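Type 4 fimbrial biogenesis protein PilY1 (Pseudomonas aeruginosa, PDB 3HX6) takes part in type IV pilus assembly, calcium-dependent twitching motility and adhesion to host cells, the C-terminal beta-propeller domain being the part described here. Local coordinates at residues A143-G148 with P198-L203; R410-A415 with F496-Q501; V308-Q313 with D373-G378; F110-V115 with G165-D170. The protein carries 3 engineered substitutions. All coordinates share one frame; numbering follows the deposited sequence.

Contact 1: residues A143-G148 with P198-L203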
loop_
_atom_site.group_PDB
_atom_site.type_symbol
_atom_site.label_atom_id
_atom_site.label_comp_id
_atom_site.label_asym_id
_atom_site.label_seq_id
_atom_site.Cartn_x
_atom_site.Cartn_y
_atom_site.Cartn_z
ATOM N N ALA A 143 3.693 -4.812 19.264
ATOM C CA ALA A 143 4.883 -4.879 18.437
ATOM C C ALA A 143 5.398 -6.299 18.374
ATOM O O ALA A 143 5.026 -7.143 19.190
ATOM C CB ALA A 143 5.968 -3.957 19.005
ATOM N N ASP A 144 6.235 -6.569 17.379
ATOM C CA ASP A 144 6.839 -7.882 17.252
ATOM C C ASP A 144 8.154 -7.799 18.011
ATOM O O ASP A 144 8.857 -6.793 17.938
ATOM C CB ASP A 144 7.097 -8.230 15.785
ATOM C CG ASP A 144 5.824 -8.598 15.044
ATOM O OD1 ASP A 144 4.801 -8.836 15.713
ATOM O OD2 ASP A 144 5.850 -8.661 13.799
ATOM N N ALA A 145 8.466 -8.840 18.769
ATOM C CA ALA A 145 9.698 -8.863 19.539
ATOM C C ALA A 145 10.239 -10.282 19.569
ATOM O O ALA A 145 9.504 -11.242 19.364
ATOM C CB ALA A 145 9.443 -8.360 20.962
ATOM N N PHE A 146 11.528 -10.409 19.834
ATOM C CA PHE A 146 12.158 -11.714 19.879
ATOM C C PHE A 146 12.649 -12.023 21.284
ATOM O O PHE A 146 13.364 -11.225 21.887
ATOM C CB PHE A 146 13.322 -11.741 18.886
ATOM C CG PHE A 146 13.940 -13.096 18.695
ATOM C CD1 PHE A 146 15.055 -13.478 19.432
ATOM C CD2 PHE A 146 13.434 -13.976 17.740
ATOM C CE1 PHE A 146 15.665 -14.715 19.218
ATOM C CE2 PHE A 146 14.033 -15.218 17.516
ATOM C CZ PHE A 146 15.152 -15.586 18.257
ATOM N N PHE A 147 12.237 -13.175 21.807
ATOM C CA PHE A 147 12.659 -13.625 23.127
ATOM C C PHE A 147 12.232 -15.084 23.301
ATOM O O PHE A 147 11.351 -15.573 22.588
ATOM C CB PHE A 147 12.075 -12.723 24.222
ATOM C CG PHE A 147 10.576 -12.699 24.268
ATOM C CD1 PHE A 147 9.874 -13.647 25.009
ATOM C CD2 PHE A 147 9.862 -11.711 23.591
ATOM C CE1 PHE A 147 8.479 -13.614 25.080
ATOM C CE2 PHE A 147 8.464 -11.669 23.656
ATOM C CZ PHE A 147 7.774 -12.623 24.405
ATOM N N GLY A 148 12.867 -15.789 24.226
ATOM C CA GLY A 148 12.529 -17.188 24.405
ATOM C C GLY A 148 12.880 -17.934 23.130
ATOM O O GLY A 148 12.306 -18.978 22.825
ATOM N N PRO A 198 5.279 3.312 25.484
ATOM C CA PRO A 198 6.559 2.613 25.415
ATOM C C PRO A 198 6.942 2.226 23.997
ATOM O O PRO A 198 6.096 2.180 23.096
ATOM C CB PRO A 198 6.322 1.391 26.296
ATOM C CG PRO A 198 4.884 1.078 26.022
ATOM C CD PRO A 198 4.226 2.444 26.040
ATOM N N THR A 199 8.228 1.970 23.806
ATOM C CA THR A 199 8.740 1.518 22.522
ATOM C C THR A 199 9.294 0.130 22.807
ATOM O O THR A 199 9.868 -0.112 23.870
ATOM C CB THR A 199 9.883 2.417 21.984
ATOM O OG1 THR A 199 9.337 3.637 21.463
ATOM C CG2 THR A 199 10.647 1.704 20.865
ATOM N N VAL A 200 9.089 -0.785 21.873
ATOM C CA VAL A 200 9.594 -2.138 22.016
ATOM C C VAL A 200 10.731 -2.230 21.022
ATOM O O VAL A 200 10.530 -2.028 19.827
ATOM C CB VAL A 200 8.524 -3.173 21.673
ATOM C CG1 VAL A 200 9.124 -4.575 21.735
ATOM C CG2 VAL A 200 7.362 -3.044 22.651
ATOM N N ALA A 201 11.930 -2.526 21.503
ATOM C CA ALA A 201 13.059 -2.574 20.588
ATOM C C ALA A 201 14.187 -3.481 21.019
ATOM O O ALA A 201 14.260 -3.919 22.164
ATOM C CB ALA A 201 13.592 -1.158 20.369
ATOM N N ARG A 202 15.065 -3.757 20.068
ATOM C CA ARG A 202 16.227 -4.589 20.310
ATOM C C ARG A 202 17.337 -3.659 20.768
ATOM O O ARG A 202 17.589 -2.630 20.138
ATOM C CB ARG A 202 16.644 -5.297 19.020
ATOM C CG ARG A 202 17.909 -6.126 19.153
ATOM C CD ARG A 202 17.750 -7.235 20.169
ATOM N NE ARG A 202 18.525 -8.410 19.785
ATOM C CZ ARG A 202 19.850 -8.449 19.708
ATOM N NH1 ARG A 202 20.572 -7.372 19.996
ATOM N NH2 ARG A 202 20.453 -9.565 19.326
ATOM N N LEU A 203 17.997 -4.015 21.863
ATOM C CA LEU A 203 19.068 -3.181 22.383
ATOM C C LEU A 203 20.421 -3.871 22.304
ATOM O O LEU A 203 20.516 -5.083 22.042
ATOM C CB LEU A 203 18.777 -2.774 23.836
ATOM C CG LEU A 203 17.420 -2.104 24.091
ATOM C CD1 LEU A 203 17.310 -1.697 25.558
ATOM C CD2 LEU A 203 17.264 -0.898 23.196
#
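Neighbouring blades of the PilY1 beta-propeller meet here through their first strands, with Ala143 and Ala145 of one strand closing on Val200 of the next. The CB of Ala143 lies 3.8 Å from Val200 CB, and two residues further along, Ala145 CB reaches Val200 CG1 at 3.9 Å. Alternation along the strand turns both alanine methyls to the same side, where the valine faces them. The isopropyl group is set astride the pair by a chi1 of 176°, which places CG1 opposite the backbone N and over Ala145, while CG2 sits 4.0 Å from Ala143 CB. No hydrogen bond links the segments: their strand axes approach to 7.3 Å at an angle of 37°, with small side chains between them, whereas each strand bonds within its own blade, a four-stranded antiparallel sheet, Ala143 with Val154 and Thr199 with Val211. Ile156 of the strand next to Ala143 also touches Val200, and Trp208 from the other blade reaches Ala145. Between the alanines, Asp144 points away from the valine; its buried carboxylate takes hydrogen bonds from Gln59 N to OD2 and pairs with Tyr74 OH at OD2 and Thr153 OG1 at OD1. Further along the second strand, Arg202 NE forms a salt bridge with Glu69.

Contact 2: residues R410-A415 with F496-Q501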
loop_
_atom_site.group_PDB
_atom_site.type_symbol
_atom_site.label_atom_id
_atom_site.label_comp_id
_atom_site.label_asym_id
_atom_site.label_seq_id
_atom_site.Cartn_x
_atom_site.Cartn_y
_atom_site.Cartn_z
ATOM N N ARG A 410 -12.760 23.365 4.263
ATOM C CA ARG A 410 -11.953 23.060 5.446
ATOM C C ARG A 410 -11.472 24.349 6.094
ATOM O O ARG A 410 -11.434 25.400 5.451
ATOM C CB ARG A 410 -10.708 22.246 5.073
ATOM C CG ARG A 410 -10.950 20.890 4.439
ATOM C CD ARG A 410 -9.626 20.209 4.138
ATOM N NE ARG A 410 -9.795 18.981 3.368
ATOM C CZ ARG A 410 -10.199 17.822 3.877
ATOM N NH1 ARG A 410 -10.471 17.720 5.172
ATOM N NH2 ARG A 410 -10.345 16.768 3.084
ATOM N N THR A 411 -11.113 24.271 7.371
ATOM C CA THR A 411 -10.561 25.429 8.057
ATOM C C THR A 411 -9.076 25.073 8.099
ATOM O O THR A 411 -8.692 24.006 8.582
ATOM C CB THR A 411 -11.120 25.602 9.489
ATOM O OG1 THR A 411 -10.683 24.520 10.313
ATOM C CG2 THR A 411 -12.637 25.628 9.464
ATOM N N ILE A 412 -8.247 25.961 7.570
ATOM C CA ILE A 412 -6.823 25.707 7.505
ATOM C C ILE A 412 -5.991 26.779 8.175
ATOM O O ILE A 412 -6.493 27.830 8.585
ATOM C CB ILE A 412 -6.373 25.573 6.032
ATOM C CG1 ILE A 412 -6.718 26.840 5.245
ATOM C CG2 ILE A 412 -7.100 24.407 5.373
ATOM C CD1 ILE A 412 -5.813 28.020 5.494
ATOM N N ARG A 413 -4.705 26.494 8.293
ATOM C CA ARG A 413 -3.772 27.436 8.867
ATOM C C ARG A 413 -2.550 27.470 7.971
ATOM O O ARG A 413 -2.189 26.462 7.360
ATOM C CB ARG A 413 -3.389 27.026 10.287
ATOM C CG ARG A 413 -4.458 27.353 11.310
ATOM C CD ARG A 413 -4.066 26.941 12.724
ATOM N NE ARG A 413 -5.116 27.289 13.678
ATOM C CZ ARG A 413 -5.110 26.931 14.956
ATOM N NH1 ARG A 413 -4.106 26.207 15.436
ATOM N NH2 ARG A 413 -6.102 27.301 15.754
ATOM N N ILE A 414 -1.946 28.645 7.861
ATOM C CA ILE A 414 -0.749 28.813 7.053
ATOM C C ILE A 414 0.379 29.209 7.985
ATOM O O ILE A 414 0.207 30.053 8.865
ATOM C CB ILE A 414 -0.928 29.911 5.971
ATOM C CG1 ILE A 414 -1.908 29.423 4.899
ATOM C CG2 ILE A 414 0.412 30.257 5.329
ATOM C CD1 ILE A 414 -3.267 30.059 5.022
ATOM N N ALA A 415 1.530 28.581 7.794
ATOM C CA ALA A 415 2.692 28.854 8.618
ATOM C C ALA A 415 3.693 29.678 7.830
ATOM O O ALA A 415 3.663 29.693 6.600
ATOM C CB ALA A 415 3.335 27.538 9.058
ATOM N N PHE A 496 -0.647 18.039 1.936
ATOM C CA PHE A 496 -1.924 17.350 2.018
ATOM C C PHE A 496 -2.819 17.448 0.795
ATOM O O PHE A 496 -2.892 18.485 0.141
ATOM C CB PHE A 496 -2.733 17.883 3.207
ATOM C CG PHE A 496 -2.028 17.785 4.525
ATOM C CD1 PHE A 496 -1.850 16.558 5.145
ATOM C CD2 PHE A 496 -1.553 18.931 5.156
ATOM C CE1 PHE A 496 -1.213 16.466 6.377
ATOM C CE2 PHE A 496 -0.912 18.854 6.390
ATOM C CZ PHE A 496 -0.742 17.615 7.001
ATOM N N ASP A 497 -3.499 16.354 0.487
ATOM C CA ASP A 497 -4.467 16.386 -0.592
ATOM C C ASP A 497 -5.737 16.785 0.146
ATOM O O ASP A 497 -6.471 15.935 0.638
ATOM C CB ASP A 497 -4.668 15.018 -1.243
ATOM C CG ASP A 497 -5.912 14.980 -2.118
ATOM O OD1 ASP A 497 -6.209 16.010 -2.764
ATOM O OD2 ASP A 497 -6.593 13.932 -2.163
ATOM N N LEU A 498 -5.977 18.085 0.245
ATOM C CA LEU A 498 -7.152 18.593 0.943
ATOM C C LEU A 498 -8.393 18.585 0.065
ATOM O O LEU A 498 -9.510 18.738 0.556
ATOM C CB LEU A 498 -6.890 20.022 1.415
ATOM C CG LEU A 498 -5.693 20.217 2.345
ATOM C CD1 LEU A 498 -5.480 21.702 2.597
ATOM C CD2 LEU A 498 -5.945 19.477 3.655
ATOM N N ALA A 499 -8.186 18.402 -1.234
ATOM C CA ALA A 499 -9.274 18.420 -2.200
ATOM C C ALA A 499 -9.898 17.064 -2.512
ATOM O O ALA A 499 -10.699 16.955 -3.438
ATOM C CB ALA A 499 -8.783 19.066 -3.484
ATOM N N ARG A 500 -9.547 16.038 -1.744
ATOM C CA ARG A 500 -10.079 14.699 -1.978
ATOM C C ARG A 500 -9.857 14.272 -3.430
ATOM O O ARG A 500 -10.748 13.698 -4.060
ATOM C CB ARG A 500 -11.580 14.651 -1.665
ATOM C CG ARG A 500 -11.928 14.823 -0.199
ATOM C CD ARG A 500 -13.416 14.653 0.030
ATOM N NE ARG A 500 -13.761 14.803 1.438
ATOM C CZ ARG A 500 -15.000 14.772 1.917
ATOM N NH1 ARG A 500 -16.032 14.593 1.099
ATOM N NH2 ARG A 500 -15.208 14.922 3.218
ATOM N N GLN A 501 -8.670 14.550 -3.956
ATOM C CA GLN A 501 -8.336 14.203 -5.332
ATOM C C GLN A 501 -7.745 12.804 -5.480
ATOM O O GLN A 501 -7.805 12.209 -6.555
ATOM C CB GLN A 501 -7.340 15.216 -5.902
ATOM C CG GLN A 501 -7.903 16.606 -6.071
ATOM C CD GLN A 501 -9.097 16.621 -6.995
ATOM O OE1 GLN A 501 -8.976 16.327 -8.183
ATOM N NE2 GLN A 501 -10.264 16.950 -6.453
HETATM O O HOH W 1 -9.043 15.642 1.032
#
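At one edge of the Arg410 guanidinium, nearly in its plane, stands the backbone oxygen of Leu498, while Arg500 CG approaches NH2 of the same group obliquely, at 4.1 Å. This is the junction between a beta hairpin, built from strands 392-405 and 408-415 of a large mixed sheet, and the long loop that follows strand 477-483. Arg410 NE donates to Leu498 O over 2.8 Å in a nearly straight bond (166°), the N-H meeting a lone pair of Leu498 O in the carbonyl plane. A second contact from Arg410 NH2 to the same oxygen is weak, so the grip on the carbonyl is lopsided. The arginine reaches the loop because its chain is extended from CG to NE, and on the way its CD packs 3.8 Å from Leu498 CD2. Leucine thus supplies both a greasy wall and a polar target. Deeper in the hairpin, Ile412 CG2 meets Leu498 CD1 at 4.2 Å, and Thr522 of the adjoining strand touches all three side chains.

Arg410 NH2 also forms a salt bridge with Glu547, whose carboxylate has a long, weak pairing with Arg500. Asp497 is the centre of an inverse gamma turn, and Ser508 OG pairs with the N of Leu498 and of Ala499. Gln501 touches the second subunit, another copy of the protein. A water bridges the two segments: it donates to Asp497 O at 2.6 Å and weakly accepts from Arg410 NH2 at 2.7 Å and Arg500 N at 2.8 Å.

Contact 3: residues V308-Q313 with D373-G378; sequences VSFGGQ and DQQTKG
Aromatic-to-carboxylate packing comes first: the rim of the Phe310 ring is directed at Asp373, with CZ 3.8 Å from OD2, which lies near the ring plane. This joins a turn that interrupts strand 307-317, the last strand of one propeller blade, to the end of strand 367-373 in the following sheet. The carboxylate is turned 71° from the ring, so OD1 is also 3.8 Å from CZ. An edge-on approach of this sort sets the weakly positive ring hydrogens near an anionic group and may be mildly favourable. Gln375 approaches the ring obliquely, its amide plane nearly parallel to that of the ring (1°). Over one face of the ring sits Ser309 CB, and Gln313 O lies at another part of the edge, so residues of the turn itself touch one face and part of the edge.

Polar bonds then fix the second segment. Asp373 forms an Asx turn: a chi1 of -178° carries its carboxylate to the side opposite the backbone N, where OD1 takes the amide of Gln375 from above the carboxylate plane, 3.1 Å from N. The other oxygen, OD2, makes a salt bridge with Arg279 and a hydrogen bond with Tyr269 OH. Arg279 also bonds Gln375 O and Ser309 OG, thereby tying both segments together.

Backbone bonds close the turn that carries the ring. Gly312 N donates to Ser309 O at 2.9 Å, and Gln313 N donates to Phe310 O at 3.1 Å.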
loop_
_atom_site.group_PDB
_atom_site.type_symbol
_atom_site.label_atom_id
_atom_site.label_comp_id
_atom_site.label_asym_id
_atom_site.label_seq_id
_atom_site.Cartn_x
_atom_site.Cartn_y
_atom_site.Cartn_z
ATOM N N VAL A 308 22.777 8.467 30.608
ATOM C CA VAL A 308 22.126 9.664 30.119
ATOM C C VAL A 308 23.236 10.313 29.301
ATOM O O VAL A 308 24.389 10.338 29.735
ATOM C CB VAL A 308 21.726 10.622 31.258
ATOM C CG1 VAL A 308 20.970 11.807 30.679
ATOM C CG2 VAL A 308 20.883 9.894 32.291
ATOM N N SER A 309 22.895 10.819 28.122
ATOM C CA SER A 309 23.873 11.435 27.239
ATOM C C SER A 309 24.342 12.799 27.731
ATOM O O SER A 309 23.816 13.341 28.698
ATOM C CB SER A 309 23.275 11.605 25.833
ATOM O OG SER A 309 22.759 10.383 25.323
ATOM N N PHE A 310 25.351 13.340 27.057
ATOM C CA PHE A 310 25.846 14.670 27.369
ATOM C C PHE A 310 26.219 14.871 28.833
ATOM O O PHE A 310 26.059 15.968 29.371
ATOM C CB PHE A 310 24.773 15.683 26.967
ATOM C CG PHE A 310 24.165 15.412 25.610
ATOM C CD1 PHE A 310 22.799 15.556 25.403
ATOM C CD2 PHE A 310 24.964 15.015 24.542
ATOM C CE1 PHE A 310 22.242 15.306 24.149
ATOM C CE2 PHE A 310 24.413 14.765 23.284
ATOM C CZ PHE A 310 23.056 14.909 23.087
ATOM N N GLY A 311 26.700 13.814 29.476
ATOM C CA GLY A 311 27.096 13.910 30.869
ATOM C C GLY A 311 25.967 14.189 31.839
ATOM O O GLY A 311 26.210 14.556 32.989
ATOM N N GLY A 312 24.727 14.013 31.399
ATOM C CA GLY A 312 23.610 14.277 32.292
ATOM C C GLY A 312 22.910 15.583 31.965
ATOM O O GLY A 312 21.945 15.961 32.622
ATOM N N GLN A 313 23.413 16.283 30.955
ATOM C CA GLN A 313 22.816 17.538 30.523
ATOM C C GLN A 313 21.758 17.211 29.476
ATOM O O GLN A 313 21.969 16.348 28.624
ATOM C CB GLN A 313 23.869 18.443 29.880
ATOM C CG GLN A 313 23.347 19.826 29.487
ATOM C CD GLN A 313 24.308 20.569 28.572
ATOM O OE1 GLN A 313 25.486 20.207 28.459
ATOM N NE2 GLN A 313 23.813 21.619 27.920
ATOM N N ASP A 373 20.940 17.960 17.038
ATOM C CA ASP A 373 21.820 17.135 17.861
ATOM C C ASP A 373 22.947 16.823 16.875
ATOM O O ASP A 373 22.753 16.048 15.948
ATOM C CB ASP A 373 21.136 15.831 18.281
ATOM C CG ASP A 373 22.018 14.976 19.173
ATOM O OD1 ASP A 373 23.224 15.296 19.297
ATOM O OD2 ASP A 373 21.515 13.984 19.745
ATOM N N GLN A 374 24.114 17.435 17.064
ATOM C CA GLN A 374 25.231 17.227 16.143
ATOM C C GLN A 374 26.167 16.085 16.510
ATOM O O GLN A 374 27.143 15.829 15.804
ATOM C CB GLN A 374 26.062 18.503 16.036
ATOM C CG GLN A 374 25.258 19.769 15.880
ATOM C CD GLN A 374 26.146 20.955 15.571
ATOM O OE1 GLN A 374 25.831 22.088 15.919
ATOM N NE2 GLN A 374 27.260 20.697 14.904
ATOM N N GLN A 375 25.870 15.396 17.603
ATOM C CA GLN A 375 26.730 14.309 18.072
ATOM C C GLN A 375 25.987 12.982 18.063
ATOM O O GLN A 375 25.788 12.374 19.106
ATOM C CB GLN A 375 27.200 14.622 19.492
ATOM C CG GLN A 375 27.852 15.987 19.624
ATOM C CD GLN A 375 28.214 16.314 21.060
ATOM O OE1 GLN A 375 27.353 16.669 21.869
ATOM N NE2 GLN A 375 29.488 16.178 21.388
ATOM N N THR A 376 25.600 12.531 16.874
ATOM C CA THR A 376 24.832 11.299 16.733
ATOM C C THR A 376 25.584 10.178 16.022
ATOM O O THR A 376 24.972 9.248 15.504
ATOM C CB THR A 376 23.536 11.575 15.952
ATOM O OG1 THR A 376 23.871 12.047 14.641
ATOM C CG2 THR A 376 22.696 12.641 16.664
ATOM N N LYS A 377 26.907 10.259 16.005
ATOM C CA LYS A 377 27.706 9.237 15.346
ATOM C C LYS A 377 28.517 8.434 16.354
ATOM O O LYS A 377 29.607 7.943 16.050
ATOM C CB LYS A 377 28.631 9.884 14.314
ATOM C CG LYS A 377 28.728 9.113 13.006
ATOM C CD LYS A 377 29.046 10.048 11.845
ATOM C CE LYS A 377 30.411 10.704 11.993
ATOM N NZ LYS A 377 31.519 9.733 11.774
ATOM N N GLY A 378 27.978 8.304 17.560
ATOM C CA GLY A 378 28.654 7.535 18.587
ATOM C C GLY A 378 29.782 8.244 19.317
ATOM O O GLY A 378 30.520 7.607 20.063
#

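Contact 4: residues F110-V115 with G165-D170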
loop_
_atom_site.group_PDB
_atom_site.type_symbol
_atom_site.label_atom_id
_atom_site.label_comp_id
_atom_site.label_asym_id
_atom_site.label_seq_id
_atom_site.Cartn_x
_atom_site.Cartn_y
_atom_site.Cartn_z
ATOM N N PHE A 110 -8.677 -8.061 29.475
ATOM C CA PHE A 110 -7.651 -8.235 30.488
ATOM C C PHE A 110 -7.938 -7.344 31.687
ATOM O O PHE A 110 -8.423 -6.222 31.540
ATOM C CB PHE A 110 -6.263 -7.923 29.914
ATOM C CG PHE A 110 -5.155 -8.100 30.905
ATOM C CD1 PHE A 110 -4.550 -6.997 31.497
ATOM C CD2 PHE A 110 -4.744 -9.373 31.285
ATOM C CE1 PHE A 110 -3.552 -7.159 32.455
ATOM C CE2 PHE A 110 -3.751 -9.546 32.239
ATOM C CZ PHE A 110 -3.152 -8.437 32.827
ATOM N N ILE A 111 -7.646 -7.853 32.878
ATOM C CA ILE A 111 -7.879 -7.095 34.094
ATOM C C ILE A 111 -6.675 -7.171 35.018
ATOM O O ILE A 111 -6.406 -8.208 35.622
ATOM C CB ILE A 111 -9.134 -7.606 34.838
ATOM C CG1 ILE A 111 -10.376 -7.356 33.974
ATOM C CG2 ILE A 111 -9.267 -6.907 36.191
ATOM C CD1 ILE A 111 -11.652 -7.935 34.540
ATOM N N PRO A 112 -5.925 -6.065 35.121
ATOM C CA PRO A 112 -4.733 -5.965 35.966
ATOM C C PRO A 112 -4.991 -6.399 37.406
ATOM O O PRO A 112 -6.080 -6.195 37.943
ATOM C CB PRO A 112 -4.374 -4.487 35.866
ATOM C CG PRO A 112 -4.780 -4.152 34.468
ATOM C CD PRO A 112 -6.127 -4.822 34.355
ATOM N N SER A 113 -3.982 -7.000 38.024
ATOM C CA SER A 113 -4.092 -7.452 39.400
ATOM C C SER A 113 -4.552 -6.293 40.274
ATOM O O SER A 113 -5.309 -6.483 41.226
ATOM C CB SER A 113 -2.738 -7.965 39.900
ATOM O OG SER A 113 -2.251 -9.007 39.069
ATOM N N ALA A 114 -4.094 -5.091 39.937
ATOM C CA ALA A 114 -4.455 -3.897 40.689
ATOM C C ALA A 114 -5.923 -3.543 40.483
ATOM O O ALA A 114 -6.587 -3.062 41.402
ATOM C CB ALA A 114 -3.567 -2.731 40.268
ATOM N N VAL A 115 -6.427 -3.783 39.278
ATOM C CA VAL A 115 -7.820 -3.490 38.962
ATOM C C VAL A 115 -8.727 -4.591 39.491
ATOM O O VAL A 115 -9.817 -4.323 39.997
ATOM C CB VAL A 115 -8.039 -3.372 37.438
ATOM C CG1 VAL A 115 -9.511 -3.134 37.141
ATOM C CG2 VAL A 115 -7.194 -2.242 36.878
ATOM N N GLY A 165 1.410 1.204 37.160
ATOM C CA GLY A 165 1.780 -0.132 36.752
ATOM C C GLY A 165 1.855 -0.313 35.256
ATOM O O GLY A 165 1.224 0.411 34.479
ATOM N N LEU A 166 2.630 -1.313 34.866
ATOM C CA LEU A 166 2.849 -1.655 33.474
ATOM C C LEU A 166 2.617 -3.149 33.329
ATOM O O LEU A 166 2.813 -3.900 34.279
ATOM C CB LEU A 166 4.304 -1.346 33.105
ATOM C CG LEU A 166 4.681 -0.237 32.125
ATOM C CD1 LEU A 166 3.696 0.889 32.217
ATOM C CD2 LEU A 166 6.107 0.243 32.423
ATOM N N PHE A 167 2.180 -3.576 32.153
ATOM C CA PHE A 167 2.009 -4.993 31.904
ATOM C C PHE A 167 2.237 -5.283 30.428
ATOM O O PHE A 167 2.112 -4.398 29.575
ATOM C CB PHE A 167 0.631 -5.505 32.361
ATOM C CG PHE A 167 -0.533 -4.900 31.632
ATOM C CD1 PHE A 167 -1.219 -3.812 32.167
ATOM C CD2 PHE A 167 -0.963 -5.437 30.420
ATOM C CE1 PHE A 167 -2.325 -3.267 31.504
ATOM C CE2 PHE A 167 -2.061 -4.902 29.751
ATOM C CZ PHE A 167 -2.746 -3.815 30.293
ATOM N N ALA A 168 2.607 -6.526 30.142
ATOM C CA ALA A 168 2.862 -6.952 28.780
ATOM C C ALA A 168 2.134 -8.263 28.551
ATOM O O ALA A 168 2.126 -9.134 29.416
ATOM C CB ALA A 168 4.366 -7.135 28.558
ATOM N N LEU A 169 1.499 -8.392 27.395
ATOM C CA LEU A 169 0.796 -9.620 27.070
ATOM C C LEU A 169 1.399 -10.173 25.790
ATOM O O LEU A 169 1.884 -9.410 24.948
ATOM C CB LEU A 169 -0.699 -9.349 26.845
ATOM C CG LEU A 169 -1.467 -8.619 27.955
ATOM C CD1 LEU A 169 -2.902 -8.355 27.499
ATOM C CD2 LEU A 169 -1.445 -9.441 29.225
ATOM N N ASP A 170 1.401 -11.497 25.664
ATOM C CA ASP A 170 1.894 -12.139 24.456
ATOM C C ASP A 170 0.618 -12.288 23.649
ATOM O O ASP A 170 -0.250 -13.087 23.993
ATOM C CB ASP A 170 2.477 -13.524 24.746
ATOM C CG ASP A 170 3.052 -14.181 23.503
ATOM O OD1 ASP A 170 2.425 -14.072 22.425
ATOM O OD2 ASP A 170 4.124 -14.810 23.600
#
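Phe110 and Phe167 carry this contact, their rings set obliquely, with centroids 4.7 Å apart and planes at 39°. CE1 of Phe110 rides over the centre of the Phe167 ring, 3.7 Å from CD2 of Phe167. Leu169 comes up to the Phe110 ring from the same side as Phe167; its CD2 makes a CH-pi contact 4.0 Å from the Phe110 centroid, 18° off the ring normal. Pro112 adds a third touch, its CG standing 3.9 Å from Phe167 CE1. A chi1 of 63° lifts the Phe167 ring between its own backbone N and carbonyl carbon, so that it stands up from the strand to meet Phe110.

Beyond this shell, Leu97 touches Phe110, Phe167 and Leu169, and Leu179 reaches both Phe110 and Leu169. The pairing therefore joins two successive propeller sheets: Phe110 ends strand 108-110 at the border of one, and Phe167 and Leu169 lie on an inner strand of the next. Pro112, at the N-cap position of helix 113-118, is packed against Leu159. With no hydrogen bond across the segments, cohesion here rests on dispersion and CH-pi contact between mostly buried apolar groups.

Contacts 1 and 4 belong together: both use the four-stranded sheet spanning residues 141-184, their centres are 18 Å apart, and their segments alternate along the chain. Together they pack this sheet against the blade before it and the blade after it; their nearest atoms are about 4 Å apart, without touching. Contact 3 joins later sheets by a different, partly polar contact, with its centre 24 Å from that of contact 1. Its Asp373 side chain lies about 10 Å from that of Asp266, a calcium ligand. Contact 2 lies apart, its centre 37 to 41 Å from the others and across the chain's centre from contacts 1 and 4.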